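Alkaline phosphatase (Antarctic bacterium, PDB 2W5V) probably catalyses the hydrolysis of phosphate monoesters at alkaline pH, as alkaline phosphatases do, using bound zinc and magnesium ions. Local coordinates at residues D135-S140 with M252-Q257; S131-A136 with D164-G169. The protein carries 1 engineered substitution. All coordinates share one frame; numbering follows the deposited sequence.

Interaction 1. Residues D135-S140 with M252-Q257; sequences DATPAS and MSEGSQ. Engineered in segment 135-140: Asp135 (natural residue His). With MG (magnesium ion), chain I.
Thr137 and Glu254 meet as co-ligands of one magnesium ion, a metal-bridged contact deep in the core, where helix 136-139 faces the carboxyl end of strand 249-255. Thr137 OG1 is 2.2 Å from the ion and Glu254 OE2 2.1 Å, so both belong to the first shell. Their mutual distance, 2.8 Å from Thr137 OG1 to Glu254 OE2, follows from this shared coordination and is not a hydrogen bond. Asp43 and three waters complete the six ligands. With OG1 beside the backbone N of Thr137 (chi1 -46°), the hydroxyl reaches the magnesium, while CG2, anti to the backbone N, packs against the carboxylate of Glu254. Glu254 runs out nearly fully extended, its CG anti to the backbone N (chi1 -178°). Strands 124-129, 249-255 and 36-42 lie side by side and parallel in the main sheet; the site at their carboxyl ends is the third metal site of the alkaline phosphatase fold, next to the zinc pair. The other carboxylate oxygen is also gripped: Ser256 OG donates to Glu254 OE1 over 2.6 Å from above the carboxylate plane, 74° out of it, and a metal-bound water donates to Glu254 OE1 at 2.8 Å. These bonds probably fix the rotation of the carboxylate and keep OE2 on the metal. That same water also donates to Asp135 OD2 at 2.6 Å. Asp135 is an engineered replacement for histidine; with OD2 3.7 Å from the magnesium, it acts in the second shell, through water. Next to the metal ligands, Pro138 crosses Glu254 at about a right angle, its CD nearest OE1, and Met252, bent at both chi2 and chi3, brings CE to 3.7 Å from Pro138 CA.

Interaction 2. Residues S131-A136 with D164-G169; sequences SSITDA and DFFAGG. Engineered in segment 131-136: Asp135 (natural residue His).
Ser132 O is gripped by two donors from opposite faces of its carbonyl plane: Ser131 OG at 3.0 Å from Ser132 O, and Asp135 N at 3.1 Å from it. The second bond closes a type I turn from Ser132 to Asp135, the last of these residues being engineered from histidine. Gly169 bonds to the two residues flanking Ser132. Its N donates to Ser131 O (3.0 Å between Gly169 N and Ser131 O, 161° at the hydrogen), and its O accepts from Ile133 N (2.9 Å between Gly169 O and Ile133 N), with the donor 60° above the carbonyl plane. With Ser132 CA and Gly169 CA 4.0 Å apart, this is a parallel bridge; the CB bond of Ser132 points away from it, although CB still brushes Gly169. Ser132 OG, anti to the backbone N, donates to Thr134 OG1 over 2.7 Å. An alanine at Ser132 would probably leave Thr134 OG1 without this donor and its side chain less firmly fixed across the turn. Ile133 carries the apolar part. Ile133 CG1 comes obliquely to the Phe166 ring, 4.0 Å from Phe166 CD1, the two side chains crossing at about a right angle, and Ile133 CD1 lies over the backbone at Ala167 O. Phe192 meets the same ring, while Phe174 of helix 172-175 packs on Ile133. Past the corner at Ser131, the loop that follows strand 124-129 keeps one parallel bridge to the end of strand 165-169; strands 124-129 and 165-169 are parallel neighbours in the main sheet, linked by a beta-alpha-beta crossover.

Both contacts are buried; the centre of interaction 1 lies about 4 Å, and that of interaction 2 about 10 Å, from the centre of the chain. Both draw on the connection that leaves strand 124-129. Interaction 1 ties it to strand 249-255 on one side, interaction 2 to strand 165-169 on the other. Their chemistry differs accordingly: side-chain oxygens, water and a cation in 135-140 with 252-257, against main-chain pairing and apolar contact in 131-136 with 164-169. They also touch directly. Ser256 OG makes a weak hydrogen bond with Ser131 N, and the Pro138 ring packs on Ile133 O and Ser132 O, so the turn is a neighbour of the metal site.

Interaction 1. Residues D135-S140 with M252-Q257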
loop_
_atom_site.group_PDB
_atom_site.type_symbol
_atom_site.label_atom_id
_atom_site.label_comp_id
_atom_site.label_asym_id
_atom_site.label_seq_id
_atom_site.Cartn_x
_atom_site.Cartn_y
_atom_site.Cartn_z
ATOM N N ASP B 135 14.939 -22.913 0.008
ATOM C CA ASP B 135 15.041 -21.529 0.477
ATOM C C ASP B 135 13.955 -21.223 1.502
ATOM O O ASP B 135 12.969 -21.953 1.614
ATOM C CB ASP B 135 14.982 -20.533 -0.689
ATOM C CG ASP B 135 15.530 -19.162 -0.312
ATOM O OD1 ASP B 135 16.510 -19.111 0.463
ATOM O OD2 ASP B 135 14.980 -18.137 -0.782
ATOM N N ALA B 136 14.136 -20.138 2.251
ATOM C CA ALA B 136 13.313 -19.875 3.427
ATOM C C ALA B 136 11.803 -19.910 3.162
ATOM O O ALA B 136 11.047 -20.475 3.954
ATOM C CB ALA B 136 13.714 -18.538 4.074
ATOM N N THR B 137 11.360 -19.303 2.062
ATOM C CA THR B 137 9.924 -19.196 1.804
ATOM C C THR B 137 9.231 -20.555 1.559
ATOM O O THR B 137 8.290 -20.904 2.285
ATOM C CB THR B 137 9.613 -18.200 0.659
ATOM O OG1 THR B 137 10.373 -17.008 0.855
ATOM C CG2 THR B 137 8.132 -17.841 0.651
ATOM N N PRO B 138 9.687 -21.323 0.545
ATOM C CA PRO B 138 9.092 -22.649 0.329
ATOM C C PRO B 138 9.291 -23.517 1.563
ATOM O O PRO B 138 8.384 -24.240 1.954
ATOM C CB PRO B 138 9.918 -23.254 -0.824
ATOM C CG PRO B 138 10.792 -22.210 -1.323
ATOM C CD PRO B 138 10.799 -21.041 -0.376
ATOM N N ALA B 139 10.470 -23.443 2.172
ATOM C CA ALA B 139 10.811 -24.345 3.274
ATOM C C ALA B 139 9.818 -24.215 4.423
ATOM O O ALA B 139 9.436 -25.208 5.047
ATOM C CB ALA B 139 12.215 -24.069 3.772
ATOM N N SER B 140 9.413 -22.984 4.704
ATOM C CA SER B 140 8.502 -22.735 5.810
ATOM C C SER B 140 7.168 -23.454 5.636
ATOM O O SER B 140 6.428 -23.622 6.601
ATOM C CB SER B 140 8.260 -21.232 5.992
ATOM O OG SER B 140 9.455 -20.571 6.365
ATOM N N MET B 252 1.178 -22.948 -2.690
ATOM C CA MET B 252 1.929 -21.712 -2.482
ATOM C C MET B 252 2.941 -21.620 -3.622
ATOM O O MET B 252 3.748 -22.527 -3.803
ATOM C CB MET B 252 2.668 -21.720 -1.137
ATOM C CG MET B 252 3.287 -20.365 -0.756
ATOM S SD MET B 252 4.791 -19.911 -1.668
ATOM C CE MET B 252 5.935 -21.150 -1.029
ATOM N N SER B 253 2.862 -20.545 -4.401
ATOM C CA SER B 253 3.844 -20.251 -5.448
ATOM C C SER B 253 4.567 -18.943 -5.133
ATOM O O SER B 253 3.934 -17.938 -4.796
ATOM C CB SER B 253 3.169 -20.122 -6.816
ATOM O OG SER B 253 2.509 -21.323 -7.163
ATOM N N GLU B 254 5.887 -18.944 -5.264
ATOM C CA GLU B 254 6.663 -17.780 -4.871
ATOM C C GLU B 254 7.422 -17.167 -6.034
ATOM O O GLU B 254 8.139 -17.867 -6.750
ATOM C CB GLU B 254 7.659 -18.141 -3.770
ATOM C CG GLU B 254 8.446 -16.935 -3.295
ATOM C CD GLU B 254 9.711 -17.297 -2.558
ATOM O OE1 GLU B 254 10.197 -18.435 -2.706
ATOM O OE2 GLU B 254 10.228 -16.423 -1.839
ATOM N N GLY B 255 7.255 -15.858 -6.220
ATOM C CA GLY B 255 8.163 -15.088 -7.053
ATOM C C GLY B 255 9.363 -14.744 -6.185
ATOM O O GLY B 255 9.426 -13.674 -5.576
ATOM N N SER B 256 10.318 -15.666 -6.130
ATOM C CA SER B 256 11.379 -15.640 -5.125
ATOM C C SER B 256 12.417 -14.535 -5.320
ATOM O O SER B 256 13.006 -14.044 -4.345
ATOM C CB SER B 256 12.106 -16.991 -5.113
ATOM O OG SER B 256 11.192 -18.077 -5.042
ATOM N N GLN B 257 12.663 -14.156 -6.571
ATOM C CA GLN B 257 13.849 -13.357 -6.874
ATOM C C GLN B 257 13.616 -11.854 -6.919
ATOM O O GLN B 257 14.553 -11.082 -7.150
ATOM C CB GLN B 257 14.531 -13.848 -8.154
ATOM C CG GLN B 257 14.949 -15.309 -8.070
ATOM C CD GLN B 257 15.851 -15.732 -9.204
ATOM O OE1 GLN B 257 16.586 -14.918 -9.767
ATOM N NE2 GLN B 257 15.802 -17.012 -9.550
HETATM MG MG MG I . 11.837 -16.126 -0.523
HETATM O O HOH W 1 12.428 -18.273 -1.052
HETATM O O HOH W 2 13.628 -16.200 0.927
HETATM O O HOH W 3 13.171 -15.173 -1.985
#

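Interaction 2. Residues S131-A136 with D164-G169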
loop_
_atom_site.group_PDB
_atom_site.type_symbol
_atom_site.label_atom_id
_atom_site.label_comp_id
_atom_site.label_asym_id
_atom_site.label_seq_id
_atom_site.Cartn_x
_atom_site.Cartn_y
_atom_site.Cartn_z
ATOM N N SER B 131 13.477 -19.750 -6.400
ATOM C CA SER B 131 14.714 -19.998 -5.672
ATOM C C SER B 131 14.921 -21.505 -5.577
ATOM O O SER B 131 14.198 -22.288 -6.196
ATOM C CB SER B 131 14.616 -19.424 -4.254
ATOM O OG SER B 131 13.495 -19.972 -3.567
ATOM N N SER B 132 15.907 -21.916 -4.793
ATOM C CA SER B 132 15.989 -23.316 -4.411
ATOM C C SER B 132 14.703 -23.677 -3.680
ATOM O O SER B 132 14.109 -22.839 -2.990
ATOM C CB SER B 132 17.198 -23.553 -3.505
ATOM O OG SER B 132 17.100 -24.802 -2.843
ATOM N N ILE B 133 14.270 -24.926 -3.796
ATOM C CA ILE B 133 13.080 -25.340 -3.065
ATOM C C ILE B 133 13.345 -25.369 -1.553
ATOM O O ILE B 133 12.414 -25.484 -0.748
ATOM C CB ILE B 133 12.543 -26.699 -3.563
ATOM C CG1 ILE B 133 11.063 -26.848 -3.195
ATOM C CG2 ILE B 133 13.382 -27.851 -3.036
ATOM C CD1 ILE B 133 10.138 -25.941 -4.022
ATOM N N THR B 134 14.613 -25.247 -1.175
ATOM C CA THR B 134 15.000 -25.330 0.234
ATOM C C THR B 134 15.170 -23.939 0.827
ATOM O O THR B 134 15.529 -23.801 2.003
ATOM C CB THR B 134 16.332 -26.073 0.420
ATOM O OG1 THR B 134 17.374 -25.362 -0.265
ATOM C CG2 THR B 134 16.238 -27.497 -0.125
ATOM N N ASP B 135 14.939 -22.913 0.008
ATOM C CA ASP B 135 15.041 -21.529 0.477
ATOM C C ASP B 135 13.955 -21.223 1.502
ATOM O O ASP B 135 12.969 -21.953 1.614
ATOM C CB ASP B 135 14.982 -20.533 -0.689
ATOM C CG ASP B 135 15.530 -19.162 -0.312
ATOM O OD1 ASP B 135 16.510 -19.111 0.463
ATOM O OD2 ASP B 135 14.980 -18.137 -0.782
ATOM N N ALA B 136 14.136 -20.138 2.251
ATOM C CA ALA B 136 13.313 -19.875 3.427
ATOM C C ALA B 136 11.803 -19.910 3.162
ATOM O O ALA B 136 11.047 -20.475 3.954
ATOM C CB ALA B 136 13.714 -18.538 4.074
ATOM N N ASP B 164 2.472 -33.050 -2.074
ATOM C CA ASP B 164 2.146 -33.922 -3.194
ATOM C C ASP B 164 2.843 -33.461 -4.467
ATOM O O ASP B 164 3.035 -34.243 -5.399
ATOM C CB ASP B 164 0.638 -33.924 -3.417
ATOM C CG ASP B 164 -0.126 -34.422 -2.198
ATOM O OD1 ASP B 164 -0.071 -35.641 -1.896
ATOM O OD2 ASP B 164 -0.786 -33.589 -1.542
ATOM N N PHE B 165 3.217 -32.185 -4.500
ATOM C CA PHE B 165 3.815 -31.583 -5.690
ATOM C C PHE B 165 4.816 -30.497 -5.298
ATOM O O PHE B 165 4.570 -29.730 -4.372
ATOM C CB PHE B 165 2.706 -30.965 -6.551
ATOM C CG PHE B 165 3.190 -30.349 -7.843
ATOM C CD1 PHE B 165 3.102 -31.050 -9.038
ATOM C CD2 PHE B 165 3.706 -29.061 -7.866
ATOM C CE1 PHE B 165 3.531 -30.478 -10.234
ATOM C CE2 PHE B 165 4.140 -28.482 -9.058
ATOM C CZ PHE B 165 4.051 -29.190 -10.240
ATOM N N PHE B 166 5.935 -30.412 -6.008
ATOM C CA PHE B 166 6.790 -29.233 -5.866
ATOM C C PHE B 166 7.593 -28.984 -7.129
ATOM O O PHE B 166 7.799 -29.893 -7.936
ATOM C CB PHE B 166 7.702 -29.329 -4.628
ATOM C CG PHE B 166 8.789 -30.373 -4.741
ATOM C CD1 PHE B 166 9.991 -30.082 -5.372
ATOM C CD2 PHE B 166 8.609 -31.638 -4.203
ATOM C CE1 PHE B 166 10.994 -31.040 -5.474
ATOM C CE2 PHE B 166 9.606 -32.598 -4.299
ATOM C CZ PHE B 166 10.802 -32.296 -4.935
ATOM N N ALA B 167 8.030 -27.742 -7.301
ATOM C CA ALA B 167 8.864 -27.371 -8.435
ATOM C C ALA B 167 9.737 -26.190 -8.053
ATOM O O ALA B 167 9.243 -25.174 -7.556
ATOM C CB ALA B 167 8.001 -27.023 -9.637
ATOM N N GLY B 168 11.039 -26.329 -8.272
ATOM C CA GLY B 168 11.968 -25.256 -7.978
ATOM C C GLY B 168 13.389 -25.635 -8.326
ATOM O O GLY B 168 13.615 -26.615 -9.036
ATOM N N GLY B 169 14.348 -24.850 -7.843
ATOM C CA GLY B 169 15.749 -25.220 -7.955
ATOM C C GLY B 169 16.187 -26.005 -6.729
ATOM O O GLY B 169 15.347 -26.503 -5.972
#